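Local coordinates for putative NADPH:quinone reductase (Bacillus thuringiensis, PDB 3GMS), which probably reduces quinones with NADPH as the electron donor, within the medium-chain dehydrogenase/reductase superfamily, at residues Phe109-Pro114 with His286-Val291; Asn128-Trp133 with Tyr278-Thr283. All coordinates share one frame; numbering follows the deposited sequence. Where two conformers were deposited one is given.

Interaction 1. Residues Phe109-Pro114 with His286-Val291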
loop_
_atom_site.group_PDB
_atom_site.type_symbol
_atom_site.label_atom_id
_atom_site.label_comp_id
_atom_site.label_asym_id
_atom_site.label_seq_id
_atom_site.Cartn_x
_atom_site.Cartn_y
_atom_site.Cartn_z
ATOM N N PHE A 109 -4.489 15.864 7.868
ATOM C CA PHE A 109 -4.293 14.615 7.133
ATOM C C PHE A 109 -5.608 13.958 6.758
ATOM O O PHE A 109 -5.639 12.789 6.370
ATOM C CB PHE A 109 -3.458 13.644 7.977
ATOM C CG PHE A 109 -2.176 14.251 8.467
ATOM C CD1 PHE A 109 -1.336 14.934 7.575
ATOM C CD2 PHE A 109 -1.828 14.171 9.816
ATOM C CE1 PHE A 109 -0.135 15.537 8.024
ATOM C CE2 PHE A 109 -0.635 14.777 10.264
ATOM C CZ PHE A 109 0.197 15.449 9.358
ATOM N N VAL A 110 -6.704 14.692 6.928
ATOM C CA VAL A 110 -8.005 14.236 6.473
ATOM C C VAL A 110 -8.133 14.435 4.952
ATOM O O VAL A 110 -8.013 15.550 4.442
ATOM C CB VAL A 110 -9.130 14.981 7.252
ATOM C CG1 VAL A 110 -10.448 14.688 6.643
ATOM C CG2 VAL A 110 -9.130 14.565 8.739
ATOM N N VAL A 111 -8.352 13.359 4.208
ATOM C CA VAL A 111 -8.488 13.448 2.755
ATOM C C VAL A 111 -9.951 13.407 2.316
ATOM O O VAL A 111 -10.611 12.370 2.437
ATOM C CB VAL A 111 -7.728 12.266 2.038
ATOM C CG1 VAL A 111 -7.847 12.375 0.546
ATOM C CG2 VAL A 111 -6.240 12.197 2.491
ATOM N N PRO A 112 -10.467 14.525 1.764
ATOM C CA PRO A 112 -11.850 14.554 1.272
ATOM C C PRO A 112 -12.031 13.610 0.104
ATOM O O PRO A 112 -11.171 13.558 -0.756
ATOM C CB PRO A 112 -12.005 16.007 0.763
ATOM C CG PRO A 112 -10.975 16.792 1.526
ATOM C CD PRO A 112 -9.787 15.833 1.603
ATOM N N ILE A 113 -13.152 12.879 0.073
ATOM C CA ILE A 113 -13.467 11.976 -1.031
ATOM C C ILE A 113 -14.735 12.480 -1.761
ATOM O O ILE A 113 -15.727 12.766 -1.116
ATOM C CB ILE A 113 -13.719 10.549 -0.524
ATOM C CG1 ILE A 113 -12.423 10.018 0.117
ATOM C CG2 ILE A 113 -14.177 9.652 -1.683
ATOM C CD1 ILE A 113 -11.265 9.722 -0.878
ATOM N N PRO A 114 -14.674 12.609 -3.087
ATOM C CA PRO A 114 -15.837 13.130 -3.851
ATOM C C PRO A 114 -16.935 12.078 -3.990
ATOM O O PRO A 114 -16.663 10.885 -3.873
ATOM C CB PRO A 114 -15.222 13.472 -5.217
ATOM C CG PRO A 114 -14.104 12.524 -5.376
ATOM C CD PRO A 114 -13.534 12.308 -3.971
ATOM N N HIS A 286 -4.517 14.453 -6.853
ATOM C CA HIS A 286 -4.092 13.896 -8.090
ATOM C C HIS A 286 -4.496 12.454 -8.326
ATOM O O HIS A 286 -4.973 12.113 -9.425
ATOM C CB HIS A 286 -2.578 14.048 -8.320
ATOM C CG HIS A 286 -2.192 13.689 -9.715
ATOM N ND1 HIS A 286 -2.580 14.440 -10.806
ATOM C CD2 HIS A 286 -1.578 12.592 -10.218
ATOM C CE1 HIS A 286 -2.154 13.862 -11.913
ATOM N NE2 HIS A 286 -1.545 12.738 -11.585
ATOM N N LEU A 287 -4.299 11.615 -7.315
ATOM C CA LEU A 287 -4.721 10.210 -7.410
ATOM C C LEU A 287 -6.236 10.149 -7.598
ATOM O O LEU A 287 -6.709 9.376 -8.417
ATOM C CB LEU A 287 -4.340 9.450 -6.130
ATOM C CG LEU A 287 -2.843 9.287 -5.840
ATOM C CD1 LEU A 287 -2.696 8.773 -4.393
ATOM C CD2 LEU A 287 -2.255 8.308 -6.782
ATOM N N ILE A 288 -6.966 11.001 -6.865
ATOM C CA ILE A 288 -8.432 11.025 -6.957
ATOM C C ILE A 288 -8.853 11.366 -8.406
ATOM O O ILE A 288 -9.734 10.705 -8.956
ATOM C CB ILE A 288 -9.027 11.990 -5.930
ATOM C CG1 ILE A 288 -8.931 11.364 -4.512
ATOM C CG2 ILE A 288 -10.467 12.405 -6.313
ATOM C CD1 ILE A 288 -9.225 12.380 -3.393
ATOM N N ARG A 289 -8.219 12.370 -9.022
ATOM C CA ARG A 289 -8.486 12.669 -10.441
ATOM C C ARG A 289 -8.226 11.472 -11.351
ATOM O O ARG A 289 -9.029 11.200 -12.243
ATOM C CB ARG A 289 -7.674 13.865 -10.961
ATOM C CG ARG A 289 -7.778 15.107 -10.137
ATOM C CD ARG A 289 -9.181 15.498 -9.782
ATOM N NE ARG A 289 -9.104 16.759 -9.048
ATOM C CZ ARG A 289 -9.038 16.866 -7.726
ATOM N NH1 ARG A 289 -9.117 15.789 -6.948
ATOM N NH2 ARG A 289 -8.940 18.079 -7.183
ATOM N N LEU A 290 -7.122 10.747 -11.112
ATOM C CA LEU A 290 -6.765 9.564 -11.911
ATOM C C LEU A 290 -7.825 8.451 -11.794
ATOM O O LEU A 290 -8.177 7.797 -12.792
ATOM C CB LEU A 290 -5.393 9.005 -11.533
ATOM C CG LEU A 290 -4.175 9.852 -11.946
ATOM C CD1 LEU A 290 -2.890 9.279 -11.368
ATOM C CD2 LEU A 290 -4.104 10.028 -13.481
ATOM N N VAL A 291 -8.348 8.278 -10.591
ATOM C CA VAL A 291 -9.445 7.331 -10.379
ATOM C C VAL A 291 -10.731 7.822 -11.056
ATOM O O VAL A 291 -11.391 7.055 -11.756
ATOM C CB VAL A 291 -9.684 7.049 -8.887
ATOM C CG1 VAL A 291 -10.906 6.087 -8.688
ATOM C CG2 VAL A 291 -8.443 6.404 -8.284
#

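Interaction 2. Residues Asn128-Trp133 with Tyr278-Thr283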
loop_
_atom_site.group_PDB
_atom_site.type_symbol
_atom_site.label_atom_id
_atom_site.label_comp_id
_atom_site.label_asym_id
_atom_site.label_seq_id
_atom_site.Cartn_x
_atom_site.Cartn_y
_atom_site.Cartn_z
ATOM N N ASN A 128 -1.190 1.470 -1.309
ATOM C CA ASN A 128 -0.662 1.029 -2.597
ATOM C C ASN A 128 -0.560 2.148 -3.667
ATOM O O ASN A 128 0.516 2.239 -4.313
ATOM C CB ASN A 128 -1.398 -0.225 -3.086
ATOM C CG ASN A 128 -1.156 -1.390 -2.160
ATOM O OD1 ASN A 128 -0.027 -1.565 -1.719
ATOM N ND2 ASN A 128 -2.201 -2.137 -1.807
ATOM N N PRO A 129 -1.602 2.998 -3.835
ATOM C CA PRO A 129 -1.509 4.034 -4.865
ATOM C C PRO A 129 -0.468 5.076 -4.525
ATOM O O PRO A 129 0.322 5.448 -5.398
ATOM C CB PRO A 129 -2.929 4.644 -4.913
ATOM C CG PRO A 129 -3.800 3.554 -4.429
ATOM C CD PRO A 129 -2.983 2.897 -3.322
ATOM N N LEU A 130 -0.460 5.566 -3.280
ATOM C CA LEU A 130 0.561 6.542 -2.926
ATOM C C LEU A 130 2.015 6.019 -3.053
ATOM O O LEU A 130 2.868 6.718 -3.568
ATOM C CB LEU A 130 0.297 7.139 -1.557
ATOM C CG LEU A 130 1.049 8.398 -1.192
ATOM C CD1 LEU A 130 0.751 9.570 -2.126
ATOM C CD2 LEU A 130 0.661 8.726 0.248
ATOM N N THR A 131 2.256 4.781 -2.624
ATOM C CA THR A 131 3.552 4.126 -2.787
ATOM C C THR A 131 3.943 3.987 -4.266
ATOM O O THR A 131 5.090 4.348 -4.665
ATOM C CB THR A 131 3.612 2.754 -2.072
ATOM O OG1 THR A 131 3.420 2.959 -0.664
ATOM C CG2 THR A 131 5.000 2.102 -2.271
ATOM N N ALA A 132 3.009 3.503 -5.081
ATOM C CA ALA A 132 3.289 3.331 -6.500
ATOM C C ALA A 132 3.558 4.706 -7.165
ATOM O O ALA A 132 4.532 4.850 -7.902
ATOM C CB ALA A 132 2.132 2.571 -7.212
ATOM N N TRP A 133 2.727 5.704 -6.867
ATOM C CA TRP A 133 2.847 7.040 -7.466
ATOM C C TRP A 133 4.148 7.752 -7.093
ATOM O O TRP A 133 4.838 8.330 -7.965
ATOM C CB TRP A 133 1.696 7.933 -7.034
ATOM C CG TRP A 133 1.819 9.355 -7.596
ATOM C CD1 TRP A 133 2.198 10.470 -6.910
ATOM C CD2 TRP A 133 1.558 9.771 -8.934
ATOM N NE1 TRP A 133 2.165 11.577 -7.746
ATOM C CE2 TRP A 133 1.791 11.169 -8.995
ATOM C CE3 TRP A 133 1.126 9.107 -10.088
ATOM C CZ2 TRP A 133 1.627 11.918 -10.181
ATOM C CZ3 TRP A 133 0.950 9.855 -11.271
ATOM C CH2 TRP A 133 1.206 11.250 -11.294
ATOM N N TYR A 278 0.504 20.223 2.627
ATOM C CA TYR A 278 -0.049 20.797 1.425
ATOM C C TYR A 278 0.263 19.873 0.249
ATOM O O TYR A 278 -0.634 19.508 -0.534
ATOM C CB TYR A 278 0.547 22.190 1.188
ATOM C CG TYR A 278 0.069 22.795 -0.105
ATOM C CD1 TYR A 278 -1.164 23.467 -0.164
ATOM C CD2 TYR A 278 0.826 22.679 -1.276
ATOM C CE1 TYR A 278 -1.629 24.015 -1.379
ATOM C CE2 TYR A 278 0.366 23.214 -2.494
ATOM C CZ TYR A 278 -0.862 23.876 -2.533
ATOM O OH TYR A 278 -1.305 24.416 -3.729
ATOM N N LYS A 279 1.536 19.494 0.130
ATOM C CA LYS A 279 1.947 18.614 -0.957
ATOM C C LYS A 279 1.286 17.221 -0.853
ATOM O O LYS A 279 0.935 16.589 -1.875
ATOM C CB LYS A 279 3.461 18.441 -0.993
ATOM C CG LYS A 279 3.857 17.466 -2.097
ATOM C CD LYS A 279 5.297 17.511 -2.549
ATOM C CE LYS A 279 5.470 16.430 -3.599
ATOM N NZ LYS A 279 6.685 16.637 -4.377
ATOM N N TRP A 280 1.204 16.732 0.382
ATOM C CA TRP A 280 0.581 15.424 0.660
ATOM C C TRP A 280 -0.892 15.471 0.179
ATOM O O TRP A 280 -1.318 14.620 -0.578
ATOM C CB TRP A 280 0.729 15.139 2.154
ATOM C CG TRP A 280 0.388 13.744 2.597
ATOM C CD1 TRP A 280 1.214 12.649 2.598
ATOM C CD2 TRP A 280 -0.863 13.307 3.120
ATOM N NE1 TRP A 280 0.531 11.550 3.088
ATOM C CE2 TRP A 280 -0.730 11.932 3.442
ATOM C CE3 TRP A 280 -2.072 13.950 3.395
ATOM C CZ2 TRP A 280 -1.791 11.174 3.979
ATOM C CZ3 TRP A 280 -3.128 13.198 3.933
ATOM C CH2 TRP A 280 -2.960 11.826 4.237
ATOM N N GLN A 281 -1.646 16.501 0.577
ATOM C CA GLN A 281 -3.030 16.669 0.088
ATOM C C GLN A 281 -3.138 16.824 -1.429
ATOM O O GLN A 281 -4.005 16.211 -2.048
ATOM C CB GLN A 281 -3.719 17.867 0.744
ATOM C CG GLN A 281 -3.974 17.748 2.215
ATOM C CD GLN A 281 -5.125 16.791 2.575
ATOM O OE1 GLN A 281 -6.020 16.497 1.758
ATOM N NE2 GLN A 281 -5.117 16.340 3.801
ATOM N N GLU A 282 -2.248 17.627 -2.034
ATOM C CA GLU A 282 -2.221 17.810 -3.482
ATOM C C GLU A 282 -1.986 16.505 -4.205
ATOM O O GLU A 282 -2.553 16.245 -5.272
ATOM C CB GLU A 282 -1.090 18.756 -3.849
ATOM C CG GLU A 282 -1.498 20.167 -3.653
ATOM C CD GLU A 282 -2.497 20.550 -4.719
ATOM O OE1 GLU A 282 -2.063 20.709 -5.878
ATOM O OE2 GLU A 282 -3.703 20.629 -4.402
ATOM N N THR A 283 -1.151 15.669 -3.610
ATOM C CA THR A 283 -0.851 14.364 -4.209
ATOM C C THR A 283 -2.111 13.486 -4.188
ATOM O O THR A 283 -2.407 12.782 -5.167
ATOM C CB THR A 283 0.339 13.672 -3.479
ATOM O OG1 THR A 283 1.478 14.541 -3.541
ATOM C CG2 THR A 283 0.716 12.352 -4.128
#

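Interaction 1. Residues Phe109-Pro114 with His286-Val291
Ile288, on helix 277-292, meets the 109-114 segment almost single-handedly, a worked example of one branched side chain serving several neighbours at once. From CB the two branches part. The short one, CG2, stands anti to the backbone N and lies against the ring of Pro114, 3.8 Å from CG and 3.9 Å from CD; these two side chains reach toward each other. The long branch starts at CG1, beside the backbone N (chi1 -74°), and continues extended (chi2 168°), which carries CD1 in among Val111, Pro112 and Ile113. There the methyl lies 3.5 Å from Pro112 O, its closest neighbour across the contact. The same CD1 is 4.2 Å from Val111 CG1, the valine and isoleucine side chains running antiparallel, and 4.2 Å from Ile113 CD1, whose side chain runs obliquely to it. Ile117 also touches Ile288, while Leu91 of strand 89-92 packs on both Val111 and Ile113. No hydrogen bond joins the two segments. The contact fastens a strand of the GroES-like domain to this helix through methyl and ring carbons, with one backbone carbonyl oxygen against a methyl, so its cohesion probably rests on hydrophobic burial and shape.

Interaction 2. Residues Asn128-Trp133 with Tyr278-Thr283
Two indoles approach the crossing of helices 127-139 and 277-292, and each receives a methyl group obliquely. Trp133 meets CG2 of Thr283, which lies 3.7 Å from its CD1 and 4.0 Å from its NE1, while Leu287 and Leu290 of helix 277-292 also touch this tryptophan. Trp280, from the other helix, takes CD2 of Leu130 at 4.0 Å from its NE1. At the edge of the Trp280 ring, in its plane, lies NE2 of Gln281, and Arg94 makes a cation-pi contact with the indole. The Trp280 N-H is not spent on the leucine: NE1 is hydrogen-bonded to OD1 of Asn272.

Between the indoles, Leu130 and Thr283 cross at about a right angle. Leu130 CG is anti to the backbone N (chi1 -165°), and the fork beyond it divides the work, CD2 going to Trp280 and CD1 to Thr283. Leu130 CD1 and Thr283 CG2, 3.4 Å apart, are closer than two carbons usually come, a sign of close packing. Thr283 is turned with its methyl toward helix 127-139 and its hydroxyl toward its own backbone, where OG1 donates to Lys279 O at 2.7 Å. Lys279 O also accepts from Thr283 N at 2.9 Å, the two donors arriving from opposite faces of the carbonyl plane.

The segment axes come no closer than 12.2 Å and run at 105°, so the gap is spanned by Leu130, Trp133 and Trp280 along with the methyl of Thr283. Leu268 and Trp271 of helix 268-274 pack on Leu130 as well. The principle illustrated is that polar groups can enter a buried interface when their bonds are made away from it: the threonine hydroxyl is satisfied within its own helix and the Trp280 N-H by Asn272 of helix 268-274, while across the contact methyl groups meet the indoles, nitrogens included, without a hydrogen bond.

In the fold
Both interactions are largely buried and share helix 277-292, interaction 2 using its earlier turns and interaction 1 its later ones, with centres about 9 Å apart. Interaction 1 brings in a strand of the GroES-like domain, and Pro112 gives it an exposed margin; interaction 2 brings in helix 127-139, none of its touching residues being exposed. Their chemistry differs: aliphatic groups and a strand carbonyl in the first, indoles and a hydroxyl bonded to its own helix in the second. They also meet directly, since Val111 packs on Trp280 and Gln281 NE2 is hydrogen-bonded to Val110 O, while the rings of His286 and Trp133 meet at about 45°.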